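Long-range contacts in ferric iron-binding protein HitA (Pseudomonas aeruginosa PAO1, PDB 6IWF), which binds ferric iron as a bacterial solute-binding protein and is involved in gallium internalization, probably by handing the metal on for uptake into the cell: residues Asn195-Tyr199 with Gln260-Tyr264; His213-Asn217 with Lys277-Asp283. All coordinates share one frame; numbering follows the deposited sequence.

Contact 1 (Asn195-Tyr199 with Gln260-Tyr264); sequences NYYWY and QSAEY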
loop_
_atom_site.group_PDB
_atom_site.type_symbol
_atom_site.label_atom_id
_atom_site.label_comp_id
_atom_site.label_asym_id
_atom_site.label_seq_id
_atom_site.Cartn_x
_atom_site.Cartn_y
_atom_site.Cartn_z
ATOM N N ASN A 195 0.626 -1.607 8.633
ATOM C CA ASN A 195 1.560 -1.651 9.756
ATOM C C ASN A 195 2.366 -0.367 9.891
ATOM O O ASN A 195 2.721 0.023 11.011
ATOM C CB ASN A 195 2.505 -2.846 9.587
ATOM C CG ASN A 195 3.476 -2.645 8.450
ATOM O OD1 ASN A 195 3.097 -2.671 7.275
ATOM N ND2 ASN A 195 4.744 -2.418 8.791
ATOM N N TYR A 196 2.667 0.309 8.774
ATOM C CA TYR A 196 3.704 1.336 8.846
ATOM C C TYR A 196 3.243 2.595 9.578
ATOM O O TYR A 196 4.097 3.373 10.020
ATOM C CB TYR A 196 4.215 1.671 7.436
ATOM C CG TYR A 196 3.155 2.114 6.472
ATOM C CD1 TYR A 196 2.656 3.411 6.520
ATOM C CD2 TYR A 196 2.657 1.252 5.503
ATOM C CE1 TYR A 196 1.681 3.837 5.633
ATOM C CE2 TYR A 196 1.674 1.676 4.607
ATOM C CZ TYR A 196 1.192 2.971 4.688
ATOM O OH TYR A 196 0.216 3.416 3.811
ATOM N N TYR A 197 1.927 2.799 9.750
ATOM C CA TYR A 197 1.454 3.983 10.474
ATOM C C TYR A 197 1.871 3.947 11.935
ATOM O O TYR A 197 2.170 4.990 12.532
ATOM C CB TYR A 197 -0.065 4.098 10.384
ATOM C CG TYR A 197 -0.556 4.457 9.010
ATOM C CD1 TYR A 197 -0.505 5.774 8.559
ATOM C CD2 TYR A 197 -1.081 3.482 8.163
ATOM C CE1 TYR A 197 -0.948 6.108 7.292
ATOM C CE2 TYR A 197 -1.527 3.813 6.899
ATOM C CZ TYR A 197 -1.456 5.124 6.472
ATOM O OH TYR A 197 -1.906 5.460 5.215
ATOM N N TRP A 198 1.858 2.765 12.542
ATOM C CA TRP A 198 2.319 2.646 13.916
ATOM C C TRP A 198 3.785 3.055 14.037
ATOM O O TRP A 198 4.161 3.780 14.969
ATOM C CB TRP A 198 2.108 1.209 14.396
ATOM C CG TRP A 198 2.402 0.969 15.838
ATOM C CD1 TRP A 198 1.526 1.052 16.886
ATOM C CD2 TRP A 198 3.653 0.562 16.391
ATOM N NE1 TRP A 198 2.164 0.733 18.060
ATOM C CE2 TRP A 198 3.472 0.428 17.786
ATOM C CE3 TRP A 198 4.915 0.302 15.844
ATOM C CZ2 TRP A 198 4.504 0.049 18.643
ATOM C CZ3 TRP A 198 5.947 -0.075 16.698
ATOM C CH2 TRP A 198 5.731 -0.203 18.086
ATOM N N TYR A 199 4.622 2.618 13.089
ATOM C CA TYR A 199 6.045 2.940 13.160
ATOM C C TYR A 199 6.301 4.430 12.947
ATOM O O TYR A 199 7.169 5.012 13.609
ATOM C CB TYR A 199 6.820 2.096 12.146
ATOM C CG TYR A 199 6.904 0.645 12.535
ATOM C CD1 TYR A 199 5.894 -0.257 12.184
ATOM C CD2 TYR A 199 7.965 0.173 13.306
ATOM C CE1 TYR A 199 5.955 -1.590 12.548
ATOM C CE2 TYR A 199 8.033 -1.153 13.679
ATOM C CZ TYR A 199 7.030 -2.031 13.306
ATOM O OH TYR A 199 7.118 -3.349 13.678
ATOM N N GLN A 260 12.005 6.238 5.084
ATOM C CA GLN A 260 10.803 7.031 5.288
ATOM C C GLN A 260 9.550 6.218 5.591
ATOM O O GLN A 260 8.568 6.787 6.080
ATOM C CB GLN A 260 10.536 7.900 4.055
ATOM C CG GLN A 260 11.676 8.845 3.742
ATOM C CD GLN A 260 11.974 9.778 4.898
ATOM O OE1 GLN A 260 11.060 10.327 5.523
ATOM N NE2 GLN A 260 13.253 9.956 5.198
ATOM N N SER A 261 9.538 4.923 5.295
ATOM C CA SER A 261 8.367 4.137 5.657
ATOM C C SER A 261 8.801 2.731 6.021
ATOM O O SER A 261 9.600 2.116 5.308
ATOM C CB SER A 261 7.330 4.105 4.534
ATOM O OG SER A 261 6.101 3.581 5.028
ATOM N N ALA A 262 8.273 2.242 7.143
ATOM C CA ALA A 262 8.633 0.941 7.695
ATOM C C ALA A 262 7.873 -0.131 6.919
ATOM O O ALA A 262 6.806 -0.601 7.311
ATOM C CB ALA A 262 8.329 0.894 9.186
ATOM N N GLU A 263 8.438 -0.506 5.776
ATOM C CA GLU A 263 7.829 -1.470 4.875
ATOM C C GLU A 263 8.858 -2.542 4.549
ATOM O O GLU A 263 10.004 -2.496 5.011
ATOM C CB GLU A 263 7.294 -0.777 3.615
ATOM C CG GLU A 263 6.236 0.274 3.970
ATOM C CD GLU A 263 5.446 0.795 2.783
ATOM O OE1 GLU A 263 5.189 2.019 2.743
ATOM O OE2 GLU A 263 5.057 -0.007 1.912
ATOM N N TYR A 264 8.439 -3.514 3.761
ATOM C CA TYR A 264 9.335 -4.618 3.418
ATOM C C TYR A 264 9.910 -4.421 2.026
ATOM O O TYR A 264 9.154 -4.203 1.064
ATOM C CB TYR A 264 8.588 -5.942 3.480
ATOM C CG TYR A 264 8.041 -6.264 4.843
ATOM C CD1 TYR A 264 8.808 -6.970 5.767
ATOM C CD2 TYR A 264 6.762 -5.876 5.210
ATOM C CE1 TYR A 264 8.303 -7.269 7.030
ATOM C CE2 TYR A 264 6.251 -6.180 6.466
ATOM C CZ TYR A 264 7.034 -6.871 7.369
ATOM O OH TYR A 264 6.528 -7.166 8.619
HETATM O O HOH W 1 6.702 4.140 8.677
#

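Contact 2 (His213-Asn217 with Lys277-Asp283); sequences HYFGN and KPFAELD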
loop_
_atom_site.group_PDB
_atom_site.type_symbol
_atom_site.label_atom_id
_atom_site.label_comp_id
_atom_site.label_asym_id
_atom_site.label_seq_id
_atom_site.Cartn_x
_atom_site.Cartn_y
_atom_site.Cartn_z
ATOM N N HIS A 213 -1.355 -5.998 16.651
ATOM C CA HIS A 213 -1.738 -7.394 16.594
ATOM C C HIS A 213 -1.708 -7.852 15.144
ATOM O O HIS A 213 -2.243 -7.175 14.263
ATOM C CB HIS A 213 -3.134 -7.590 17.175
ATOM C CG HIS A 213 -3.614 -9.000 17.085
ATOM N ND1 HIS A 213 -3.066 -10.016 17.837
ATOM C CD2 HIS A 213 -4.560 -9.572 16.305
ATOM C CE1 HIS A 213 -3.670 -11.154 17.541
ATOM N NE2 HIS A 213 -4.585 -10.911 16.617
ATOM N N TYR A 214 -1.094 -9.003 14.903
ATOM C CA TYR A 214 -1.056 -9.604 13.576
ATOM C C TYR A 214 -2.015 -10.784 13.561
ATOM O O TYR A 214 -1.890 -11.698 14.386
ATOM C CB TYR A 214 0.363 -10.045 13.217
ATOM C CG TYR A 214 1.280 -8.881 13.049
ATOM C CD1 TYR A 214 1.817 -8.227 14.157
ATOM C CD2 TYR A 214 1.586 -8.400 11.785
ATOM C CE1 TYR A 214 2.647 -7.146 13.999
ATOM C CE2 TYR A 214 2.416 -7.318 11.620
ATOM C CZ TYR A 214 2.938 -6.694 12.724
ATOM O OH TYR A 214 3.756 -5.608 12.543
ATOM N N PHE A 215 -2.973 -10.756 12.637
ATOM C CA PHE A 215 -3.954 -11.838 12.576
ATOM C C PHE A 215 -3.295 -13.158 12.188
ATOM O O PHE A 215 -3.643 -14.220 12.728
ATOM C CB PHE A 215 -5.064 -11.492 11.573
ATOM C CG PHE A 215 -6.093 -10.525 12.089
ATOM C CD1 PHE A 215 -6.979 -10.891 13.105
ATOM C CD2 PHE A 215 -6.205 -9.259 11.535
ATOM C CE1 PHE A 215 -7.952 -9.994 13.566
ATOM C CE2 PHE A 215 -7.166 -8.356 12.001
ATOM C CZ PHE A 215 -8.042 -8.730 13.002
ATOM N N GLY A 216 -2.337 -13.112 11.270
ATOM C CA GLY A 216 -1.702 -14.319 10.763
ATOM C C GLY A 216 -2.685 -15.334 10.218
ATOM O O GLY A 216 -3.784 -14.968 9.788
ATOM N N ASN A 217 -2.289 -16.616 10.215
ATOM C CA ASN A 217 -3.179 -17.754 9.944
ATOM C C ASN A 217 -3.921 -17.649 8.612
ATOM O O ASN A 217 -5.011 -18.212 8.458
ATOM C CB ASN A 217 -4.174 -17.944 11.090
ATOM C CG ASN A 217 -4.678 -19.365 11.178
ATOM O OD1 ASN A 217 -3.907 -20.316 11.027
ATOM N ND2 ASN A 217 -5.979 -19.522 11.420
ATOM N N LYS A 277 7.913 -6.966 12.176
ATOM C CA LYS A 277 7.630 -8.389 12.283
ATOM C C LYS A 277 8.256 -9.098 11.085
ATOM O O LYS A 277 8.074 -8.646 9.943
ATOM C CB LYS A 277 6.121 -8.628 12.328
ATOM C CG LYS A 277 5.725 -10.064 12.600
ATOM C CD LYS A 277 4.858 -10.151 13.840
ATOM C CE LYS A 277 4.485 -11.595 14.144
ATOM N NZ LYS A 277 3.792 -12.225 12.984
ATOM N N PRO A 278 9.030 -10.167 11.292
ATOM C CA PRO A 278 9.700 -10.821 10.158
ATOM C C PRO A 278 8.704 -11.249 9.088
ATOM O O PRO A 278 7.660 -11.844 9.386
ATOM C CB PRO A 278 10.390 -12.025 10.804
ATOM C CG PRO A 278 10.628 -11.586 12.220
ATOM C CD PRO A 278 9.458 -10.734 12.589
ATOM N N PHE A 279 9.039 -10.930 7.833
ATOM C CA PHE A 279 8.121 -11.171 6.718
ATOM C C PHE A 279 7.700 -12.636 6.647
ATOM O O PHE A 279 6.522 -12.941 6.435
ATOM C CB PHE A 279 8.780 -10.725 5.413
ATOM C CG PHE A 279 7.843 -10.663 4.240
ATOM C CD1 PHE A 279 6.976 -9.597 4.083
ATOM C CD2 PHE A 279 7.837 -11.678 3.293
ATOM C CE1 PHE A 279 6.111 -9.539 2.998
ATOM C CE2 PHE A 279 6.977 -11.635 2.213
ATOM C CZ PHE A 279 6.115 -10.554 2.062
ATOM N N ALA A 280 8.642 -13.560 6.858
ATOM C CA ALA A 280 8.319 -14.981 6.796
ATOM C C ALA A 280 7.348 -15.418 7.889
ATOM O O ALA A 280 6.745 -16.491 7.770
ATOM C CB ALA A 280 9.606 -15.808 6.876
ATOM N N GLU A 281 7.168 -14.623 8.941
ATOM C CA GLU A 281 6.270 -14.979 10.036
ATOM C C GLU A 281 4.848 -14.470 9.848
ATOM O O GLU A 281 3.998 -14.725 10.711
ATOM C CB GLU A 281 6.803 -14.436 11.361
ATOM C CG GLU A 281 8.133 -15.026 11.792
ATOM C CD GLU A 281 8.635 -14.419 13.091
ATOM O OE1 GLU A 281 7.817 -13.817 13.827
ATOM O OE2 GLU A 281 9.848 -14.533 13.372
ATOM N N LEU A 282 4.568 -13.745 8.763
ATOM C CA LEU A 282 3.280 -13.069 8.647
ATOM C C LEU A 282 2.141 -14.039 8.352
ATOM O O LEU A 282 0.999 -13.780 8.758
ATOM C CB LEU A 282 3.356 -11.995 7.566
ATOM C CG LEU A 282 4.167 -10.759 7.962
ATOM C CD1 LEU A 282 4.315 -9.830 6.749
ATOM C CD2 LEU A 282 3.502 -10.037 9.123
ATOM N N ASP A 283 2.418 -15.142 7.657
ATOM C CA ASP A 283 1.401 -16.111 7.258
ATOM C C ASP A 283 0.209 -15.425 6.561
ATOM O O ASP A 283 -0.934 -15.613 6.952
ATOM C CB ASP A 283 0.921 -16.903 8.470
ATOM C CG ASP A 283 0.269 -18.270 8.110
ATOM O OD1 ASP A 283 0.384 -18.769 6.969
ATOM O OD2 ASP A 283 -0.352 -18.863 9.012
HETATM O O HOH W 2 5.647 -5.253 10.720
HETATM O O HOH W 3 -0.449 -11.248 10.086
HETATM O O HOH W 4 0.004 -17.649 11.660
#

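Contact 1 (Asn195-Tyr199 with Gln260-Tyr264)
Asn195-Tyr199, at the N-terminal part of helix 196-205, lies against the irregular loop Gln260-Tyr264, with the CA atoms of Tyr196 and Ala262 nearest each other at 5.1 Å and Ala262 at the centre of an inverse gamma turn. Ala262 is gripped through both its backbone and its methyl group. Asn195 ND2 donates to Ala262 O over 3.1 Å; the acceptor is tilted out of the amide plane, and the N-H...O angle of 140° marks a bent bond. Beyond it, Asn195 OD1 takes the backbone N-H of Thr103, which fixes the turn of the amide. A water donates a hydrogen bond to Tyr196 O and accepts one from Ala262 N, making a second bridge. The Ala262 methyl rests on Tyr199, 3.5 Å from CB to CB, while the Tyr199 hydroxyl bonds to Ala275 O.

Tyr196 holds CG between its backbone N and carbonyl carbon (chi1 57°), which carries the ring alongside Glu263. The two side chains run in the same direction, the carboxylate only 14° from parallel to the ring, with Glu263 OE1 lying over one face, 3.8 Å from Tyr196 CD2. Ser261 OG donates to the anti lone pair of Glu263 OE1 at 2.9 Å, and Arg102 and Thr100 hold OE2, so both carboxylate oxygens are engaged. The Tyr196 hydroxyl bonds to Glu60. Adjacent tyrosines that bind the metal are a hallmark of periplasmic ferric-binding proteins: Tyr196 and Tyr197, with His12 and Glu60, form the iron site, empty in this chain.

Contact 2 (His213-Asn217 with Lys277-Asp283)
Lys277 opens the contact by laying its aliphatic chain across one face of the Tyr214 ring, a CH-pi contact between two surface loops of the solute-binding protein fold, one following strand 211-213 and the other strand 264-265. Lys277 CD lies 3.8 Å from the ring centroid, 17° off the normal. The lysine runs past the tyrosine in the opposite direction, bent at chi2 (122°) and chi4, which brings NZ back to a weak bond with Glu281 O. At the other end of the ring, a water joins Tyr214 OH to Lys277 N.

From Pro278 the chain turns through the short 3-10 segment 279-281, whose bonds include Glu281 N to Pro278 O, and this returns Leu282 to Tyr214. Leu282 CD2 touches Tyr214 CD2 at 3.7 Å, and the leucine also packs on Val224 of strand 224-231. Its carbonyl oxygen receives a CA-H...O contact from Gly216 CA at 3.4 Å, and a water linking Gly216 N to Leu282 O lies in plane at the Tyr214 ring edge. Asp283 then meets Asn217 at the exposed end, where a water accepts from Asn217 N and donates to Asp283 OD2, both at 2.9 Å.

Contacts 1 and 2 have centres about 15 Å apart and alternate along the chain, each joining a segment near residues 195-217 to one near 260-283. They meet at Tyr264, whose OH lies 2.5 Å from Lys277 O, a probable hydrogen bond, and whose ring packs edge-to-face on Phe279, with Tyr264 CG 3.6 Å from Phe279 CD1. Strand 97-108 backs both, touching Asn195 and Tyr196 in contact 1 and Tyr214 in contact 2. Contact 1 contains iron ligands, whereas contact 2 lies farther out: the nearest side-chain atoms of Tyr214 and Tyr196 are about 9 Å apart, and those of Tyr214 and Tyr197 about 11 Å.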